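Local coordinates for probable glutamine-binding lipoprotein GlnH (GLNBP) (Mycobacterium tuberculosis, PDB 6H20) that binds amino acids, here asparagine, as an extracellular solute-binding lipoprotein and probably relays amino-acid availability to protein kinase G signalling, at residues Gln13-Pro18 with Glu178-Pro183; Gly6-Pro11 with Ile185-Asn190; Ala45-Arg50 with Arg87-Val92. One frame throughout, in Å; residues are numbered along the deposited sequence.

Contact 1 (Gln13-Pro18 with Glu178-Pro183)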
loop_
_atom_site.group_PDB
_atom_site.type_symbol
_atom_site.label_atom_id
_atom_site.label_comp_id
_atom_site.label_asym_id
_atom_site.label_seq_id
_atom_site.Cartn_x
_atom_site.Cartn_y
_atom_site.Cartn_z
ATOM N N GLN A 13 -23.314 -8.108 8.098
ATOM C CA GLN A 13 -22.913 -9.496 7.996
ATOM C C GLN A 13 -22.343 -9.930 9.334
ATOM O O GLN A 13 -21.822 -9.103 10.090
ATOM C CB GLN A 13 -21.860 -9.674 6.890
ATOM C CG GLN A 13 -22.402 -9.403 5.493
ATOM C CD GLN A 13 -21.341 -9.487 4.413
ATOM O OE1 GLN A 13 -21.209 -10.507 3.733
ATOM N NE2 GLN A 13 -20.582 -8.411 4.241
ATOM N N PRO A 14 -22.451 -11.216 9.665
ATOM C CA PRO A 14 -21.871 -11.682 10.913
ATOM C C PRO A 14 -20.367 -11.534 10.867
ATOM O O PRO A 14 -19.756 -11.559 9.781
ATOM C CB PRO A 14 -22.288 -13.158 10.961
ATOM C CG PRO A 14 -22.413 -13.543 9.538
ATOM C CD PRO A 14 -22.979 -12.326 8.855
ATOM N N PRO A 15 -19.725 -11.350 12.015
ATOM C CA PRO A 15 -18.268 -11.194 12.025
ATOM C C PRO A 15 -17.585 -12.415 11.429
ATOM O O PRO A 15 -18.029 -13.554 11.611
ATOM C CB PRO A 15 -17.941 -11.039 13.513
ATOM C CG PRO A 15 -19.206 -10.485 14.114
ATOM C CD PRO A 15 -20.318 -11.130 13.345
ATOM N N LEU A 16 -16.519 -12.165 10.685
ATOM C CA LEU A 16 -15.701 -13.261 10.201
ATOM C C LEU A 16 -14.731 -13.685 11.298
ATOM O O LEU A 16 -14.249 -12.851 12.068
ATOM C CB LEU A 16 -14.902 -12.817 8.981
ATOM C CG LEU A 16 -15.677 -12.526 7.697
ATOM C CD1 LEU A 16 -14.759 -11.908 6.646
ATOM C CD2 LEU A 16 -16.328 -13.793 7.172
ATOM N N PRO A 17 -14.425 -14.978 11.398
ATOM C CA PRO A 17 -13.443 -15.403 12.384
ATOM C C PRO A 17 -12.052 -14.967 11.954
ATOM O O PRO A 17 -11.770 -14.856 10.750
ATOM C CB PRO A 17 -13.571 -16.938 12.377
ATOM C CG PRO A 17 -14.286 -17.294 11.111
ATOM C CD PRO A 17 -14.779 -16.046 10.448
ATOM N N PRO A 18 -11.165 -14.681 12.902
ATOM C CA PRO A 18 -9.761 -14.477 12.529
ATOM C C PRO A 18 -9.195 -15.798 12.032
ATOM O O PRO A 18 -9.328 -16.831 12.691
ATOM C CB PRO A 18 -9.093 -14.025 13.835
ATOM C CG PRO A 18 -10.146 -14.095 14.906
ATOM C CD PRO A 18 -11.360 -14.767 14.356
ATOM N N GLU A 178 -13.885 -8.633 11.007
ATOM C CA GLU A 178 -13.722 -9.514 12.153
ATOM C C GLU A 178 -14.320 -8.947 13.426
ATOM O O GLU A 178 -14.501 -9.697 14.390
ATOM C CB GLU A 178 -12.243 -9.820 12.399
ATOM C CG GLU A 178 -11.602 -10.596 11.278
ATOM C CD GLU A 178 -10.099 -10.730 11.440
ATOM O OE1 GLU A 178 -9.571 -10.381 12.519
ATOM O OE2 GLU A 178 -9.449 -11.185 10.478
ATOM N N ILE A 179 -14.642 -7.656 13.452
ATOM C CA ILE A 179 -15.024 -7.017 14.703
ATOM C C ILE A 179 -16.418 -7.471 15.108
ATOM O O ILE A 179 -17.345 -7.504 14.286
ATOM C CB ILE A 179 -14.923 -5.490 14.574
ATOM C CG1 ILE A 179 -13.467 -5.090 14.371
ATOM C CG2 ILE A 179 -15.476 -4.810 15.810
ATOM C CD1 ILE A 179 -13.294 -3.625 13.961
ATOM N N ALA A 180 -16.573 -7.809 16.387
ATOM C CA ALA A 180 -17.828 -8.322 16.926
ATOM C C ALA A 180 -18.168 -7.534 18.184
ATOM O O ALA A 180 -17.337 -7.466 19.113
ATOM C CB ALA A 180 -17.693 -9.812 17.248
ATOM N N PRO A 181 -19.350 -6.897 18.266
ATOM C CA PRO A 181 -20.335 -6.741 17.190
ATOM C C PRO A 181 -19.793 -5.837 16.082
ATOM O O PRO A 181 -18.897 -5.033 16.341
ATOM C CB PRO A 181 -21.529 -6.066 17.885
ATOM C CG PRO A 181 -21.278 -6.201 19.348
ATOM C CD PRO A 181 -19.808 -6.300 19.531
ATOM N N PRO A 182 -20.323 -5.977 14.866
ATOM C CA PRO A 182 -19.722 -5.288 13.730
ATOM C C PRO A 182 -19.903 -3.785 13.829
ATOM O O PRO A 182 -20.891 -3.293 14.405
ATOM C CB PRO A 182 -20.494 -5.857 12.525
ATOM C CG PRO A 182 -20.957 -7.211 12.998
ATOM C CD PRO A 182 -21.330 -6.961 14.437
ATOM N N PRO A 183 -18.977 -3.013 13.276
ATOM C CA PRO A 183 -19.278 -1.623 12.944
ATOM C C PRO A 183 -20.304 -1.588 11.826
ATOM O O PRO A 183 -20.596 -2.594 11.173
ATOM C CB PRO A 183 -17.936 -1.081 12.432
ATOM C CG PRO A 183 -16.936 -2.171 12.640
ATOM C CD PRO A 183 -17.686 -3.443 12.723
#
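Pro15 and Glu178 carry most of this surface contact, the ring of Pro15 with its CG edge lowered onto the loop 178-183. Pro15 CG lies 3.5 Å from Ala180 CB and also 3.5 Å from Ile179 O, so one ring corner touches a methyl group and a carbonyl oxygen at once. On the side toward Gln13, Pro182 turns its own CG to Pro15 CG at 3.9 Å, and the two side chains cross at about a right angle. Pro182 CG also rests against Gln13 O at 3.6 Å. No classical hydrogen bond joins the two segments. The nearest approach to one is a CA-H...O contact, in which Glu178 CA sits 3.4 Å from Leu16 O with an angle at the hydrogen of 146°. From Pro14 to Pro18 the backbone keeps to extended, polyproline-II-like torsions, and this rod-like N-terminal arm runs obliquely against the course of 178-183. The latter is the helix-to-strand loop of the beta-alpha-beta unit formed by strand 163-167, helix 171-176 and the parallel strand 184-188, and it contains a cis peptide bond between Ala180 and Pro181. Glu178 leaves its backbone with CG anti to the carbonyl carbon (chi1 -65°) and continues extended, which carries its carboxylate alongside Pro18, with Glu178 OE1 3.9 Å from Pro18 CB and Glu178 OE2 3.9 Å from Pro18 CA. The carboxylate is positioned from the second shell: Glu178 OE2 forms a salt bridge with Arg174, whose other terminal nitrogen donates to Pro17 O. Arg177 adds a hydrogen bond to Pro14 O through its side chain and pairs with Leu16 through the backbone.

Contact 2 (Gly6-Pro11 with Ile185-Asn190)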
loop_
_atom_site.group_PDB
_atom_site.type_symbol
_atom_site.label_atom_id
_atom_site.label_comp_id
_atom_site.label_asym_id
_atom_site.label_seq_id
_atom_site.Cartn_x
_atom_site.Cartn_y
_atom_site.Cartn_z
ATOM N N GLY A 6 -19.103 6.771 -5.066
ATOM C CA GLY A 6 -18.815 5.380 -4.792
ATOM C C GLY A 6 -18.970 4.946 -3.350
ATOM O O GLY A 6 -18.507 3.858 -3.003
ATOM N N MET A 7 -19.619 5.743 -2.512
ATOM C CA MET A 7 -19.774 5.404 -1.102
ATOM C C MET A 7 -20.925 4.422 -0.919
ATOM O O MET A 7 -22.041 4.653 -1.405
ATOM C CB MET A 7 -20.044 6.685 -0.314
ATOM C CG MET A 7 -20.232 6.524 1.184
ATOM S SD MET A 7 -20.455 8.162 1.935
ATOM C CE MET A 7 -18.946 8.934 1.365
ATOM N N GLU A 8 -20.664 3.327 -0.214
ATOM C CA GLU A 8 -21.649 2.270 -0.031
ATOM C C GLU A 8 -21.685 1.863 1.431
ATOM O O GLU A 8 -20.648 1.516 2.006
ATOM C CB GLU A 8 -21.280 1.040 -0.874
ATOM C CG GLU A 8 -21.101 1.340 -2.345
ATOM C CD GLU A 8 -20.461 0.198 -3.109
ATOM O OE1 GLU A 8 -20.415 -0.931 -2.584
ATOM O OE2 GLU A 8 -19.993 0.444 -4.237
ATOM N N ILE A 9 -22.870 1.883 2.027
ATOM C CA ILE A 9 -23.069 1.233 3.319
ATOM C C ILE A 9 -23.264 -0.262 3.078
ATOM O O ILE A 9 -24.240 -0.683 2.446
ATOM C CB ILE A 9 -24.256 1.853 4.072
ATOM C CG1 ILE A 9 -24.082 3.370 4.208
ATOM C CG2 ILE A 9 -24.426 1.187 5.434
ATOM C CD1 ILE A 9 -25.364 4.119 4.590
ATOM N N MET A 10 -22.320 -1.074 3.560
ATOM C CA MET A 10 -22.330 -2.493 3.249
ATOM C C MET A 10 -23.436 -3.215 4.029
ATOM O O MET A 10 -23.849 -2.756 5.096
ATOM C CB MET A 10 -20.965 -3.091 3.585
ATOM C CG MET A 10 -19.889 -2.682 2.590
ATOM S SD MET A 10 -18.251 -3.372 2.932
ATOM C CE MET A 10 -18.635 -4.678 4.080
ATOM N N PRO A 11 -23.945 -4.334 3.509
ATOM C CA PRO A 11 -25.011 -5.068 4.226
ATOM C C PRO A 11 -24.477 -5.631 5.529
ATOM O O PRO A 11 -23.312 -6.047 5.588
ATOM C CB PRO A 11 -25.395 -6.204 3.262
ATOM C CG PRO A 11 -24.516 -6.107 2.090
ATOM C CD PRO A 11 -23.501 -5.022 2.287
ATOM N N ILE A 185 -20.255 -0.651 8.315
ATOM C CA ILE A 185 -19.109 -0.564 7.417
ATOM C C ILE A 185 -19.494 0.245 6.191
ATOM O O ILE A 185 -20.433 -0.117 5.468
ATOM C CB ILE A 185 -18.570 -1.947 7.035
ATOM C CG1 ILE A 185 -18.212 -2.747 8.304
ATOM C CG2 ILE A 185 -17.344 -1.791 6.127
ATOM C CD1 ILE A 185 -17.722 -4.178 8.019
ATOM N N VAL A 186 -18.779 1.342 5.972
ATOM C CA VAL A 186 -18.974 2.229 4.833
ATOM C C VAL A 186 -17.757 2.065 3.936
ATOM O O VAL A 186 -16.621 2.284 4.376
ATOM C CB VAL A 186 -19.121 3.688 5.292
ATOM C CG1 VAL A 186 -19.283 4.616 4.086
ATOM C CG2 VAL A 186 -20.290 3.827 6.261
ATOM N N SER A 187 -17.970 1.648 2.692
ATOM C CA SER A 187 -16.848 1.420 1.796
ATOM C C SER A 187 -16.813 2.473 0.693
ATOM O O SER A 187 -17.849 3.023 0.304
ATOM C CB SER A 187 -16.832 -0.007 1.233
ATOM O OG SER A 187 -17.840 -0.224 0.252
ATOM N N VAL A 188 -15.604 2.759 0.212
ATOM C CA VAL A 188 -15.347 3.796 -0.786
ATOM C C VAL A 188 -14.312 3.285 -1.783
ATOM O O VAL A 188 -13.737 2.209 -1.622
ATOM C CB VAL A 188 -14.863 5.111 -0.146
ATOM C CG1 VAL A 188 -15.960 5.714 0.746
ATOM C CG2 VAL A 188 -13.572 4.866 0.624
ATOM N N VAL A 189 -14.053 4.089 -2.818
ATOM C CA VAL A 189 -13.051 3.713 -3.816
ATOM C C VAL A 189 -11.639 3.864 -3.263
ATOM O O VAL A 189 -10.795 2.974 -3.430
ATOM C CB VAL A 189 -13.233 4.530 -5.107
ATOM C CG1 VAL A 189 -12.106 4.202 -6.091
ATOM C CG2 VAL A 189 -14.577 4.241 -5.724
ATOM N N ASN A 190 -11.339 5.000 -2.632
ATOM C CA ASN A 190 -9.978 5.240 -2.181
ATOM C C ASN A 190 -9.979 5.942 -0.827
ATOM O O ASN A 190 -11.006 6.439 -0.356
ATOM C CB ASN A 190 -9.123 5.949 -3.242
ATOM C CG ASN A 190 -9.615 7.336 -3.554
ATOM O OD1 ASN A 190 -9.762 8.170 -2.662
ATOM N ND2 ASN A 190 -9.883 7.594 -4.830
HETATM O O HOH W 1 -22.783 -2.187 7.541
#
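Backbone hydrogen bonds define the contact: Gly6-Pro11 lies antiparallel along strand 184-188. Glu8 and Ser187 form a hydrogen-bonded pair, Glu8 N donating to Ser187 O at 2.9 Å and Ser187 N to Glu8 O at 2.8 Å, both in the plane of the carbonyl. Ile9 and Val186 follow as a non-hydrogen-bonded pair, and then Met10 N reaches Ile185 O at 2.8 Å, almost along the C=O axis (172°). Where the chains begin to part, a water takes over the pairing, donating to Met10 O at 2.7 Å and accepting from Ile185 N.

Apolar contacts lie on both sides of this backbone pairing. Met7, with CG anti to the backbone N, crosses Val186 obliquely and brings its CG to 3.6 Å from Val186 CG1. Met10 swings in on the side of Glu8 and Ser187. Its nearly eclipsed chi3 of 16° lets both sulfur and methyl touch one branch, Met10 SD standing 3.7 Å and Met10 CE 3.8 Å from Ile185 CG2.

The polar side chain of the buried Ser187 is satisfied through OG by Arg168, which also binds Gly6 O. Through the backbone pairing, strand 8-9 adds an antiparallel edge beside 184-188, whose other neighbour is the parallel strand 163-167; Met10 and Ile185 rest on Leu173 of helix 171-176, while Met7 and Val188 pack against helix 191-199.

Contact 3 (Ala45-Arg50 with Arg87-Val92)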
loop_
_atom_site.group_PDB
_atom_site.type_symbol
_atom_site.label_atom_id
_atom_site.label_comp_id
_atom_site.label_asym_id
_atom_site.label_seq_id
_atom_site.Cartn_x
_atom_site.Cartn_y
_atom_site.Cartn_z
ATOM N N ALA A 45 14.651 -6.639 -20.360
ATOM C CA ALA A 45 14.913 -6.171 -21.721
ATOM C C ALA A 45 13.637 -5.725 -22.415
ATOM O O ALA A 45 13.653 -4.787 -23.220
ATOM C CB ALA A 45 15.615 -7.264 -22.534
ATOM N N ASP A 46 12.518 -6.389 -22.117
ATOM C CA ASP A 46 11.254 -6.007 -22.737
ATOM C C ASP A 46 10.784 -4.653 -22.232
ATOM O O ASP A 46 10.260 -3.839 -23.007
ATOM C CB ASP A 46 10.198 -7.082 -22.483
ATOM C CG ASP A 46 10.473 -8.360 -23.258
ATOM O OD1 ASP A 46 11.274 -8.318 -24.221
ATOM O OD2 ASP A 46 9.880 -9.404 -22.912
ATOM N N ILE A 47 10.954 -4.393 -20.935
ATOM C CA ILE A 47 10.611 -3.086 -20.385
ATOM C C ILE A 47 11.486 -2.015 -21.015
ATOM O O ILE A 47 11.003 -0.969 -21.463
ATOM C CB ILE A 47 10.746 -3.100 -18.854
ATOM C CG1 ILE A 47 9.666 -3.992 -18.233
ATOM C CG2 ILE A 47 10.667 -1.683 -18.302
ATOM C CD1 ILE A 47 9.919 -4.338 -16.773
ATOM N N ARG A 48 12.792 -2.275 -21.073
ATOM C CA ARG A 48 13.721 -1.315 -21.652
ATOM C C ARG A 48 13.356 -0.997 -23.096
ATOM O O ARG A 48 13.401 0.166 -23.513
ATOM C CB ARG A 48 15.141 -1.876 -21.562
ATOM C CG ARG A 48 16.217 -0.825 -21.395
ATOM C CD ARG A 48 17.550 -1.467 -21.052
ATOM N NE ARG A 48 17.840 -2.614 -21.911
ATOM C CZ ARG A 48 17.988 -3.863 -21.473
ATOM N NH1 ARG A 48 17.867 -4.138 -20.178
ATOM N NH2 ARG A 48 18.252 -4.841 -22.335
ATOM N N ALA A 49 12.964 -2.017 -23.870
ATOM C CA ALA A 49 12.583 -1.796 -25.261
ATOM C C ALA A 49 11.296 -0.997 -25.375
ATOM O O ALA A 49 11.093 -0.290 -26.370
ATOM C CB ALA A 49 12.440 -3.130 -25.991
ATOM N N ARG A 50 10.406 -1.108 -24.388
ATOM C CA ARG A 50 9.194 -0.295 -24.392
ATOM C C ARG A 50 9.464 1.151 -24.007
ATOM O O ARG A 50 8.573 1.993 -24.174
ATOM C CB ARG A 50 8.117 -0.893 -23.481
ATOM C CG ARG A 50 7.420 -2.121 -24.057
ATOM C CD ARG A 50 6.178 -2.490 -23.259
ATOM N NE ARG A 50 6.511 -3.082 -21.962
ATOM C CZ ARG A 50 6.775 -4.372 -21.775
ATOM N NH1 ARG A 50 6.740 -5.216 -22.798
ATOM N NH2 ARG A 50 7.070 -4.822 -20.560
ATOM N N ARG A 87 15.232 3.617 -12.251
ATOM C CA ARG A 87 16.645 3.988 -12.289
ATOM C C ARG A 87 17.517 2.778 -12.607
ATOM O O ARG A 87 18.459 2.872 -13.403
ATOM C CB ARG A 87 17.073 4.612 -10.963
ATOM C CG ARG A 87 18.452 5.266 -11.025
ATOM C CD ARG A 87 19.056 5.467 -9.630
ATOM N NE ARG A 87 18.193 6.261 -8.749
ATOM C CZ ARG A 87 18.132 7.591 -8.753
ATOM N NH1 ARG A 87 18.871 8.294 -9.603
ATOM N NH2 ARG A 87 17.324 8.223 -7.905
ATOM N N ASP A 88 17.215 1.632 -11.992
ATOM C CA ASP A 88 18.002 0.427 -12.245
ATOM C C ASP A 88 17.831 -0.067 -13.682
ATOM O O ASP A 88 18.768 -0.647 -14.250
ATOM C CB ASP A 88 17.610 -0.677 -11.262
ATOM C CG ASP A 88 18.238 -0.502 -9.886
ATOM O OD1 ASP A 88 18.878 0.532 -9.641
ATOM O OD2 ASP A 88 18.084 -1.422 -9.062
ATOM N N ILE A 89 16.662 0.148 -14.289
ATOM C CA ILE A 89 16.443 -0.313 -15.661
ATOM C C ILE A 89 17.094 0.630 -16.658
ATOM O O ILE A 89 17.792 0.193 -17.586
ATOM C CB ILE A 89 14.939 -0.490 -15.957
ATOM C CG1 ILE A 89 14.318 -1.527 -15.019
ATOM C CG2 ILE A 89 14.715 -0.873 -17.427
ATOM C CD1 ILE A 89 12.796 -1.638 -15.122
ATOM N N PHE A 90 16.870 1.930 -16.491
ATOM C CA PHE A 90 17.185 2.920 -17.507
ATOM C C PHE A 90 18.380 3.800 -17.183
ATOM O O PHE A 90 18.868 4.496 -18.083
ATOM C CB PHE A 90 15.969 3.825 -17.745
ATOM C CG PHE A 90 14.797 3.106 -18.332
ATOM C CD1 PHE A 90 14.754 2.825 -19.688
ATOM C CD2 PHE A 90 13.748 2.693 -17.534
ATOM C CE1 PHE A 90 13.680 2.160 -20.236
ATOM C CE2 PHE A 90 12.662 2.025 -18.088
ATOM C CZ PHE A 90 12.637 1.755 -19.443
ATOM N N GLY A 91 18.855 3.805 -15.943
ATOM C CA GLY A 91 19.935 4.667 -15.528
ATOM C C GLY A 91 19.483 5.939 -14.843
ATOM O O GLY A 91 20.249 6.507 -14.055
ATOM N N VAL A 92 18.268 6.398 -15.133
ATOM C CA VAL A 92 17.650 7.528 -14.431
ATOM C C VAL A 92 16.204 7.183 -14.127
ATOM O O VAL A 92 15.579 6.363 -14.813
ATOM C CB VAL A 92 17.707 8.824 -15.271
ATOM C CG1 VAL A 92 19.150 9.209 -15.568
ATOM C CG2 VAL A 92 16.926 8.660 -16.564
HETATM O O HOH W 2 18.519 -2.439 -18.123
#
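Two hydrogen bonds hold Arg48 NH1, one to the backbone oxygen of Asp41 and one, at 2.7 Å, to a water. That water donates onward to Ile89 O at 2.8 Å and so links the guanidinium of Arg48 to a carbonyl near the end of helix 77-90. The arginine bends at chi3 (46°), which folds its guanidinium back over Ala45, one turn earlier, with Ala45 CA 3.4 Å above the guanidinium plane and offset toward its rim. On its way out the chain passes Ile89, Arg48 CD lying 3.9 Å from Ile89 O. Helix 77-90 is the crossover between the parallel strands 53-57 and 96-100, a beta-alpha-beta unit of the alpha/beta solute-binding fold, and helix 45-50 leads directly into the first of these strands. Gly91 ends the crossover helix by turning to positive phi (97°). Just before it, the ring of Phe90 ends against helix 45-50: Phe90 CE1 comes within 3.8 Å of Arg48 CA, and Ile47 O meets the ring edge near its plane, 3.8 Å from Phe90 CZ. Ile89 CG2 lies above one face of the same ring, offset toward the rim. Deeper in, Ile47 and Ile89 cross at about a right angle and touch through Ile47 CG2 and Ile89 CD1, 3.8 Å apart. Both isoleucines also lean on Leu53 of the following strand, and helix 244-259 adds Leu246 against Ile47 and Phe249 against Ile89.

Contacts 1 and 2 adjoin in sequence and together fasten the N-terminal arm to the chain from Glu178 to Asn190, whereas contact 3 lies on the opposite side of the molecule's centre, the centres of contacts 1 and 3 about 46 Å apart. Contact 1 is a surface contact; contacts 2 and 3 are partly buried. Contact 2 is beta pairing by regular backbone bonds, contact 1 has no hydrogen bond between its segments and rests on proline rings and a CA-H...O contact, and contact 3 relies on crossed isoleucines, a phenylalanine ring and one bridging water. Contact 2 approaches the amino-acid pocket most closely, the side chain of Val188 about 9 Å from the bound asparagine.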